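Local coordinates for protein rhamnogalacturonan endolyase YesW (Bacillus subtilis, PDB 2ZUX) that cleaves type I rhamnogalacturonan of plant cell walls as an endo-acting, calcium- or manganese-dependent family 11 polysaccharide lyase, releasing oligosaccharides, at residues A[180-185]-A[550-555]; A[193-198]-A[231-236]. One frame throughout, in Å; residues are numbered along the deposited sequence.

Contact 1 (A[180-185]-A[550-555]); sequences QFMVYD and GIAWQN. With CA (calcium ion), chain G; CA (calcium ion), chain D.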
ATOM      1  N   GLN A 180      -2.914  10.709  -6.001  1.00  9.07           N
ATOM      2  CA  GLN A 180      -2.791   9.271  -5.771  1.00  8.93           C
ATOM      3  C   GLN A 180      -1.594   8.815  -6.600  1.00  9.16           C
ATOM      4  O   GLN A 180      -1.653   8.825  -7.826  1.00  9.89           O
ATOM      5  CB  GLN A 180      -4.077   8.555  -6.212  1.00  9.23           C
ATOM      6  CG  GLN A 180      -5.373   9.204  -5.716  1.00  8.91           C
ATOM      7  CD  GLN A 180      -5.426   9.406  -4.207  1.00  9.56           C
ATOM      8  OE1 GLN A 180      -4.806   8.681  -3.426  1.00 10.06           O
ATOM      9  NE2 GLN A 180      -6.193  10.409  -3.792  1.00  9.62           N
ATOM     10  N   PHE A 181      -0.495   8.464  -5.940  1.00  9.07           N
ATOM     11  CA  PHE A 181       0.761   8.240  -6.661  1.00  9.23           C
ATOM     12  C   PHE A 181       1.161   6.781  -6.744  1.00  9.47           C
ATOM     13  O   PHE A 181       1.188   6.064  -5.746  1.00  9.48           O
ATOM     14  CB  PHE A 181       1.890   9.140  -6.128  1.00  9.75           C
ATOM     15  CG  PHE A 181       2.255   8.912  -4.673  1.00  9.52           C
ATOM     16  CD1 PHE A 181       3.408   8.213  -4.341  1.00 10.95           C
ATOM     17  CD2 PHE A 181       1.472   9.430  -3.640  1.00 10.54           C
ATOM     18  CE1 PHE A 181       3.760   8.012  -3.009  1.00  9.88           C
ATOM     19  CE2 PHE A 181       1.816   9.216  -2.303  1.00 10.94           C
ATOM     20  CZ  PHE A 181       2.956   8.508  -1.993  1.00 10.83           C
ATOM     21  N   MET A 182       1.445   6.346  -7.969  1.00  9.10           N
ATOM     22  CA  MET A 182       1.802   4.965  -8.247  1.00  9.34           C
ATOM     23  C   MET A 182       3.287   4.852  -8.499  1.00  9.55           C
ATOM     24  O   MET A 182       3.843   5.570  -9.331  1.00 10.73           O
ATOM     25  CB  MET A 182       1.021   4.441  -9.452  1.00 10.01           C
ATOM     26  CG  MET A 182      -0.449   4.170  -9.162  1.00 10.27           C
ATOM     27  SD  MET A 182      -0.698   2.940  -7.856  1.00 11.48           S
ATOM     28  CE  MET A 182      -1.388   3.951  -6.544  1.00 11.11           C
ATOM     29  N   VAL A 183       3.917   3.940  -7.776  1.00  9.59           N
ATOM     30  CA  VAL A 183       5.345   3.690  -7.936  1.00  9.38           C
ATOM     31  C   VAL A 183       5.509   2.248  -8.379  1.00  9.69           C
ATOM     32  O   VAL A 183       5.106   1.326  -7.670  1.00  9.60           O
ATOM     33  CB  VAL A 183       6.122   3.948  -6.619  1.00  9.47           C
ATOM     34  CG1 VAL A 183       7.619   3.748  -6.836  1.00  9.45           C
ATOM     35  CG2 VAL A 183       5.828   5.351  -6.080  1.00  9.74           C
ATOM     36  N   TYR A 184       6.086   2.045  -9.559  1.00  9.66           N
ATOM     37  CA  TYR A 184       6.157   0.696 -10.104  1.00  9.64           C
ATOM     38  C   TYR A 184       7.034   0.692 -11.329  1.00  9.81           C
ATOM     39  O   TYR A 184       7.147   1.700 -12.021  1.00 10.00           O
ATOM     40  CB  TYR A 184       4.751   0.189 -10.486  1.00  9.88           C
ATOM     41  CG  TYR A 184       4.601  -1.297 -10.251  1.00  9.64           C
ATOM     42  CD1 TYR A 184       4.293  -1.785  -8.985  1.00  9.46           C
ATOM     43  CD2 TYR A 184       4.784  -2.220 -11.287  1.00 10.56           C
ATOM     44  CE1 TYR A 184       4.172  -3.141  -8.751  1.00 10.10           C
ATOM     45  CE2 TYR A 184       4.673  -3.590 -11.054  1.00 10.12           C
ATOM     46  CZ  TYR A 184       4.358  -4.040  -9.782  1.00  9.99           C
ATOM     47  OH  TYR A 184       4.246  -5.388  -9.506  1.00 11.03           O
ATOM     48  N   ASP A 185       7.648  -0.459 -11.594  1.00  9.86           N
ATOM     49  CA  ASP A 185       8.355  -0.661 -12.854  1.00 10.71           C
ATOM     50  C   ASP A 185       7.323  -1.011 -13.925  1.00 10.84           C
ATOM     51  O   ASP A 185       7.065  -2.186 -14.193  1.00 11.39           O
ATOM     52  CB  ASP A 185       9.410  -1.758 -12.715  1.00 10.56           C
ATOM     53  CG  ASP A 185      10.190  -1.990 -13.989  1.00 10.91           C
ATOM     54  OD1 ASP A 185      10.138  -1.137 -14.902  1.00 10.81           O
ATOM     55  OD2 ASP A 185      10.850  -3.054 -14.058  1.00 11.43           O
ATOM     56  N   GLY A 550      -0.948  -4.310  -3.221  1.00  8.78           N
ATOM     57  CA  GLY A 550      -1.430  -3.594  -2.034  1.00  8.88           C
ATOM     58  C   GLY A 550      -0.471  -2.519  -1.545  1.00  8.66           C
ATOM     59  O   GLY A 550      -0.900  -1.433  -1.128  1.00  8.37           O
ATOM     60  N   ILE A 551       0.826  -2.792  -1.630  1.00  8.25           N
ATOM     61  CA  ILE A 551       1.806  -1.781  -1.235  1.00  8.68           C
ATOM     62  C   ILE A 551       1.734  -0.605  -2.210  1.00  8.44           C
ATOM     63  O   ILE A 551       1.776   0.553  -1.791  1.00  9.06           O
ATOM     64  CB  ILE A 551       3.229  -2.364  -1.123  1.00  8.56           C
ATOM     65  CG1 ILE A 551       3.260  -3.494  -0.083  1.00  9.44           C
ATOM     66  CG2 ILE A 551       4.229  -1.259  -0.785  1.00  9.57           C
ATOM     67  CD1 ILE A 551       2.613  -3.166   1.265  1.00  9.58           C
ATOM     68  N   ALA A 552       1.562  -0.890  -3.499  1.00  8.93           N
ATOM     69  CA  ALA A 552       1.432   0.193  -4.469  1.00  8.48           C
ATOM     70  C   ALA A 552       0.219   1.088  -4.201  1.00  8.62           C
ATOM     71  O   ALA A 552       0.322   2.298  -4.367  1.00  8.75           O
ATOM     72  CB  ALA A 552       1.411  -0.346  -5.899  1.00  9.09           C
ATOM     73  N   TRP A 553      -0.918   0.513  -3.788  1.00  8.41           N
ATOM     74  CA  TRP A 553      -2.089   1.352  -3.506  1.00  8.26           C
ATOM     75  C   TRP A 553      -2.244   1.764  -2.045  1.00  8.41           C
ATOM     76  O   TRP A 553      -3.214   2.446  -1.709  1.00  8.53           O
ATOM     77  CB  TRP A 553      -3.418   0.797  -4.077  1.00  8.70           C
ATOM     78  CG  TRP A 553      -3.830  -0.610  -3.702  1.00  8.13           C
ATOM     79  CD1 TRP A 553      -3.999  -1.643  -4.582  1.00  8.52           C
ATOM     80  CD2 TRP A 553      -4.206  -1.129  -2.403  1.00  8.66           C
ATOM     81  NE1 TRP A 553      -4.426  -2.760  -3.924  1.00  9.11           N
ATOM     82  CE2 TRP A 553      -4.541  -2.487  -2.586  1.00  8.80           C
ATOM     83  CE3 TRP A 553      -4.250  -0.593  -1.100  1.00  8.52           C
ATOM     84  CZ2 TRP A 553      -4.940  -3.316  -1.531  1.00  8.63           C
ATOM     85  CZ3 TRP A 553      -4.632  -1.426  -0.047  1.00  9.20           C
ATOM     86  CH2 TRP A 553      -4.966  -2.774  -0.278  1.00  8.87           C
ATOM     87  N   GLN A 554      -1.296   1.399  -1.180  1.00  8.02           N
ATOM     88  CA  GLN A 554      -1.471   1.719   0.239  1.00  8.47           C
ATOM     89  C   GLN A 554      -1.719   3.210   0.480  1.00  8.43           C
ATOM     90  O   GLN A 554      -2.565   3.581   1.306  1.00  8.81           O
ATOM     91  CB  GLN A 554      -0.301   1.238   1.095  1.00  8.57           C
ATOM     92  CG  GLN A 554      -0.619   1.328   2.586  1.00  8.73           C
ATOM     93  CD  GLN A 554       0.446   0.676   3.432  1.00  8.49           C
ATOM     94  OE1 GLN A 554       1.078   1.326   4.273  1.00  8.81           O
ATOM     95  NE2 GLN A 554       0.673  -0.616   3.207  1.00  8.73           N
ATOM     96  N   ASN A 555      -1.016   4.066  -0.249  1.00  8.04           N
ATOM     97  CA  ASN A 555      -1.167   5.506  -0.039  1.00  8.28           C
ATOM     98  C   ASN A 555      -2.536   6.040  -0.400  1.00  8.76           C
ATOM     99  O   ASN A 555      -2.932   7.083   0.098  1.00  9.05           O
ATOM    100  CB  ASN A 555      -0.084   6.307  -0.790  1.00  8.31           C
ATOM    101  CG  ASN A 555      -0.260   6.283  -2.305  1.00  8.42           C
ATOM    102  OD1 ASN A 555       0.311   5.423  -3.001  1.00 11.08           O
ATOM    103  ND2 ASN A 555      -0.978   7.244  -2.829  1.00  7.08           N
TER
HETATM  104 CA    CA G 633      10.972   1.057 -15.549  1.00 11.95          CA
HETATM  105 CA    CA D 630      -3.765   8.454   1.744  1.00  8.35          CA
HETATM  106  O   HOH W   1       2.514   3.590  -5.195  1.00  9.19           O
HETATM  107  O   HOH W   2      -4.414  10.199   3.112  1.00  9.49           O
HETATM  108  O   HOH W   3      -3.950   9.994  -0.069  1.00  8.30           O
HETATM  109  O   HOH W   4      12.639   2.671 -16.334  1.00 23.66           O
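Strand 182-184 of a propeller blade meets helix 547-553 and the chain just after it, with Phe181 and Met182 set against Asn555 and Ala552. The amide of Asn555 stacks on one face of the Phe181 ring. Asn555 CG sits 3.6 Å above the Phe181 ring plane, offset toward the rim, and the two planes are 23° apart. A chi1 of 62° sets Phe181 CG between its own backbone N and carbonyl carbon.

Met182 reaches the helix with its tip. The chain bends at chi2 (-60°), turning SD back, and Met182 CE ends 3.2 Å from Ala552 O. Met182 SD lies 4.4 Å from Ala552 CB. Ala552 CB also touches Tyr184 CD1 at 4.5 Å, and the hydroxyl of this tyrosine bonds to Tyr274.

This strand is an edge strand of its four-stranded sheet. The contact is centred close to the centre of the chain, consistent with the innermost strand of a beta-propeller blade. The helix packs against that inner edge. A water joins the two: it donates to Phe181 O (2.9 Å) and to Ala552 O (2.7 Å), and accepts from Val183 N (3.0 Å). Both its protons are thus used, and three backbone polar atoms are satisfied at once.

A calcium ion lies at each end of the contact. Asn555 O binds one at 2.3 Å, together with Asp116, Ala557, Asn559 and two waters. Gln180 OE1 takes a hydrogen bond from the backbone N of Ala557, a residue of that site. At the far end of the strand, Asp185 OD1 binds the second calcium.

Contact 2 (A[193-198]-A[231-236]); sequences EVAMKT and LTVFQG. With CA (calcium ion), chain G.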
ATOM      1  N   GLU A 193       9.263   3.619 -11.980  1.00 11.35           N
ATOM      2  CA  GLU A 193       8.885   4.998 -12.262  1.00 11.40           C
ATOM      3  C   GLU A 193       7.754   5.427 -11.331  1.00 10.99           C
ATOM      4  O   GLU A 193       7.240   4.625 -10.535  1.00 10.81           O
ATOM      5  CB  GLU A 193       8.530   5.229 -13.739  1.00 12.89           C
ATOM      6  CG  GLU A 193       7.979   4.043 -14.499  1.00 13.22           C
ATOM      7  CD  GLU A 193       9.038   3.030 -14.940  1.00 12.53           C
ATOM      8  OE1 GLU A 193       8.627   1.901 -15.253  1.00 12.95           O
ATOM      9  OE2 GLU A 193      10.263   3.330 -14.964  1.00 13.16           O
ATOM     10  N   VAL A 194       7.404   6.705 -11.405  1.00 10.60           N
ATOM     11  CA  VAL A 194       6.376   7.280 -10.544  1.00 10.85           C
ATOM     12  C   VAL A 194       5.340   7.960 -11.430  1.00 10.96           C
ATOM     13  O   VAL A 194       5.694   8.800 -12.256  1.00 11.30           O
ATOM     14  CB  VAL A 194       6.983   8.297  -9.532  1.00 10.90           C
ATOM     15  CG1 VAL A 194       5.904   8.838  -8.604  1.00 11.68           C
ATOM     16  CG2 VAL A 194       8.121   7.670  -8.717  1.00 11.79           C
ATOM     17  N   ALA A 195       4.072   7.589 -11.273  1.00 10.53           N
ATOM     18  CA  ALA A 195       3.013   8.144 -12.112  1.00 10.30           C
ATOM     19  C   ALA A 195       1.931   8.764 -11.256  1.00 10.07           C
ATOM     20  O   ALA A 195       1.537   8.196 -10.234  1.00 10.21           O
ATOM     21  CB  ALA A 195       2.408   7.072 -13.003  1.00 10.75           C
ATOM     22  N   MET A 196       1.429   9.917 -11.686  1.00  9.50           N
ATOM     23  CA  MET A 196       0.355  10.591 -10.958  1.00 10.49           C
ATOM     24  C   MET A 196      -0.250  11.673 -11.827  1.00 10.11           C
ATOM     25  O   MET A 196       0.312  12.054 -12.855  1.00 10.53           O
ATOM     26  CB  MET A 196       0.870  11.192  -9.638  1.00 10.73           C
ATOM     27  CG  MET A 196       1.865  12.324  -9.817  1.00 11.61           C
ATOM     28  SD  MET A 196       2.754  12.645  -8.287  1.00 13.32           S
ATOM     29  CE  MET A 196       4.057  11.471  -8.475  1.00 16.53           C
ATOM     30  N   LYS A 197      -1.396  12.177 -11.384  1.00  9.69           N
ATOM     31  CA  LYS A 197      -2.060  13.304 -12.018  1.00 10.08           C
ATOM     32  C   LYS A 197      -1.277  14.585 -11.743  1.00  9.71           C
ATOM     33  O   LYS A 197      -0.842  14.833 -10.623  1.00  9.99           O
ATOM     34  CB  LYS A 197      -3.490  13.403 -11.484  1.00 10.24           C
ATOM     35  CG  LYS A 197      -4.354  14.470 -12.133  1.00 10.19           C
ATOM     36  CD  LYS A 197      -5.801  14.248 -11.700  1.00 11.19           C
ATOM     37  CE  LYS A 197      -6.770  15.206 -12.369  1.00 10.86           C
ATOM     38  NZ  LYS A 197      -6.635  16.591 -11.834  1.00 11.35           N
ATOM     39  N   THR A 198      -1.073  15.369 -12.797  1.00 10.09           N
ATOM     40  CA  THR A 198      -0.284  16.600 -12.741  1.00 10.12           C
ATOM     41  C   THR A 198      -1.072  17.703 -13.437  1.00 10.34           C
ATOM     42  O   THR A 198      -2.170  17.473 -13.946  1.00  9.91           O
ATOM     43  CB  THR A 198       1.077  16.401 -13.440  1.00 10.05           C
ATOM     44  OG1 THR A 198       0.835  16.045 -14.804  1.00 11.07           O
ATOM     45  CG2 THR A 198       1.889  15.297 -12.753  1.00 10.93           C
ATOM     46  N   LEU A 231      -1.687  13.502 -17.013  1.00 10.73           N
ATOM     47  CA  LEU A 231      -1.142  12.299 -16.394  1.00 10.83           C
ATOM     48  C   LEU A 231       0.323  12.237 -16.790  1.00 10.56           C
ATOM     49  O   LEU A 231       0.632  12.279 -17.983  1.00 11.00           O
ATOM     50  CB  LEU A 231      -1.877  11.057 -16.901  1.00 11.13           C
ATOM     51  CG  LEU A 231      -1.383   9.715 -16.351  1.00 11.13           C
ATOM     52  CD1 LEU A 231      -1.522   9.646 -14.821  1.00 12.38           C
ATOM     53  CD2 LEU A 231      -2.131   8.570 -17.008  1.00 12.66           C
ATOM     54  N   THR A 232       1.217  12.160 -15.800  1.00 10.16           N
ATOM     55  CA  THR A 232       2.657  12.113 -16.069  1.00 10.37           C
ATOM     56  C   THR A 232       3.286  10.864 -15.484  1.00 10.31           C
ATOM     57  O   THR A 232       2.964  10.445 -14.364  1.00 10.74           O
ATOM     58  CB  THR A 232       3.373  13.357 -15.496  1.00 10.63           C
ATOM     59  OG1 THR A 232       2.797  14.537 -16.072  1.00 10.55           O
ATOM     60  CG2 THR A 232       4.861  13.337 -15.827  1.00 11.17           C
ATOM     61  N   VAL A 233       4.187  10.276 -16.266  1.00 10.53           N
ATOM     62  CA  VAL A 233       5.096   9.252 -15.772  1.00 11.12           C
ATOM     63  C   VAL A 233       6.459   9.921 -15.606  1.00 10.89           C
ATOM     64  O   VAL A 233       6.995  10.500 -16.563  1.00 11.33           O
ATOM     65  CB  VAL A 233       5.205   8.058 -16.741  1.00 11.38           C
ATOM     66  CG1 VAL A 233       6.152   6.996 -16.195  1.00 12.49           C
ATOM     67  CG2 VAL A 233       3.835   7.455 -17.017  1.00 12.17           C
ATOM     68  N   PHE A 234       7.006   9.855 -14.392  1.00 10.95           N
ATOM     69  CA  PHE A 234       8.301  10.432 -14.054  1.00 11.13           C
ATOM     70  C   PHE A 234       9.327   9.319 -13.886  1.00 11.23           C
ATOM     71  O   PHE A 234       9.019   8.247 -13.350  1.00 11.70           O
ATOM     72  CB  PHE A 234       8.231  11.194 -12.725  1.00 10.88           C
ATOM     73  CG  PHE A 234       7.303  12.390 -12.719  1.00 10.50           C
ATOM     74  CD1 PHE A 234       7.757  13.644 -13.119  1.00 10.85           C
ATOM     75  CD2 PHE A 234       5.997  12.268 -12.254  1.00 11.40           C
ATOM     76  CE1 PHE A 234       6.922  14.756 -13.073  1.00 10.75           C
ATOM     77  CE2 PHE A 234       5.154  13.371 -12.211  1.00 11.17           C
ATOM     78  CZ  PHE A 234       5.613  14.620 -12.622  1.00 11.45           C
ATOM     79  N   GLN A 235      10.559   9.591 -14.302  1.00 11.66           N
ATOM     80  CA  GLN A 235      11.669   8.670 -14.111  1.00 11.98           C
ATOM     81  C   GLN A 235      11.940   8.514 -12.618  1.00 11.63           C
ATOM     82  O   GLN A 235      12.052   9.502 -11.900  1.00 12.02           O
ATOM     83  CB  GLN A 235      12.906   9.210 -14.834  1.00 12.26           C
ATOM     84  CG  GLN A 235      14.096   8.270 -14.823  1.00 13.35           C
ATOM     85  CD  GLN A 235      15.223   8.766 -15.700  1.00 16.26           C
ATOM     86  OE1 GLN A 235      15.598   9.938 -15.652  1.00 15.39           O
ATOM     87  NE2 GLN A 235      15.767   7.874 -16.514  1.00 19.72           N
ATOM     88  N   GLY A 236      12.028   7.272 -12.148  1.00 11.66           N
ATOM     89  CA  GLY A 236      12.186   7.025 -10.720  1.00 11.75           C
ATOM     90  C   GLY A 236      13.469   7.553 -10.109  1.00 11.92           C
ATOM     91  O   GLY A 236      13.477   7.989  -8.963  1.00 12.18           O
TER
HETATM   92 CA    CA G 633      10.972   1.057 -15.549  1.00 11.95          CA
HETATM   93  O   HOH W   5      12.157   5.180 -14.270  1.00 14.94           O
HETATM   94  O   HOH W   4      12.639   2.671 -16.334  1.00 23.66           O
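Phe234 lies beside Val194, Met196 and Thr198 in the antiparallel pairing of strands 193-198 and 230-235, the two middle strands of a four-stranded propeller blade. Phe234 CB is 3.5 Å from Val194 O. CG is anti to its own carbonyl carbon (chi1 -63°), and the ring lies with its edge along residues 194 to 198. CD2 still borders Val194 O. Phe234 CE2 and CZ both meet Thr198 CG2 at 3.8 Å, with Met196 CG a little farther from CE2. All three partners lie at the ring edge. Within its own strand, Thr232 CG2 sits 3.5 Å above the Phe234 ring plane, over the centre.

Val194 and Phe234 form a hydrogen-bonded pair, as do Met196 and Thr232. The bond from Phe234 N to Val194 O is short (2.7 Å) and nearly straight (170°). On the other side of the sheet, Ala195 packs on Val233, and Leu231 CD1 lies by Met196 O.

Thr198 OG1 and Thr232 OG1 are hydrogen-bonded at 2.8 Å, and Thr244 OG1 holds the second hydroxyl too. An alanine in place of Thr198 would probably cost Thr232 OG1 one of these partners and open a gap at the CE2-CZ edge of the Phe234 ring.

At the other end, Glu193 closes the calcium-binding DxDxDG loop that starts at Asp185. Both its carboxylate oxygens bind the metal, alongside Asp185, Asp187, Asp189 and Lys191 O. A water links the two segments there, 2.7 Å from Glu193 OE2 and 3.0 Å from Gly236 N.

In the fold
From the N terminus, the chain first lays down 180-185 and rounds a calcium-binding loop into 193-198. These neighbouring strands are joined through Met182 O and Ala195 N. The chain then leaves for 32 residues, among them Gly201, Lys203 and Asn214 of a rhamnose pocket, and returns as 231-236, where contact 2 closes a local loop. Contact 1 spans 364 residues between its segments and closes last, at 550-555. Contact 2 is therefore nested inside contact 1. Their centres are about 11 Å apart. Contact 2 builds one blade from within; contact 1 ties that blade's edge to the late helix. The calcium bound by Asp185 and Glu193 belongs to both.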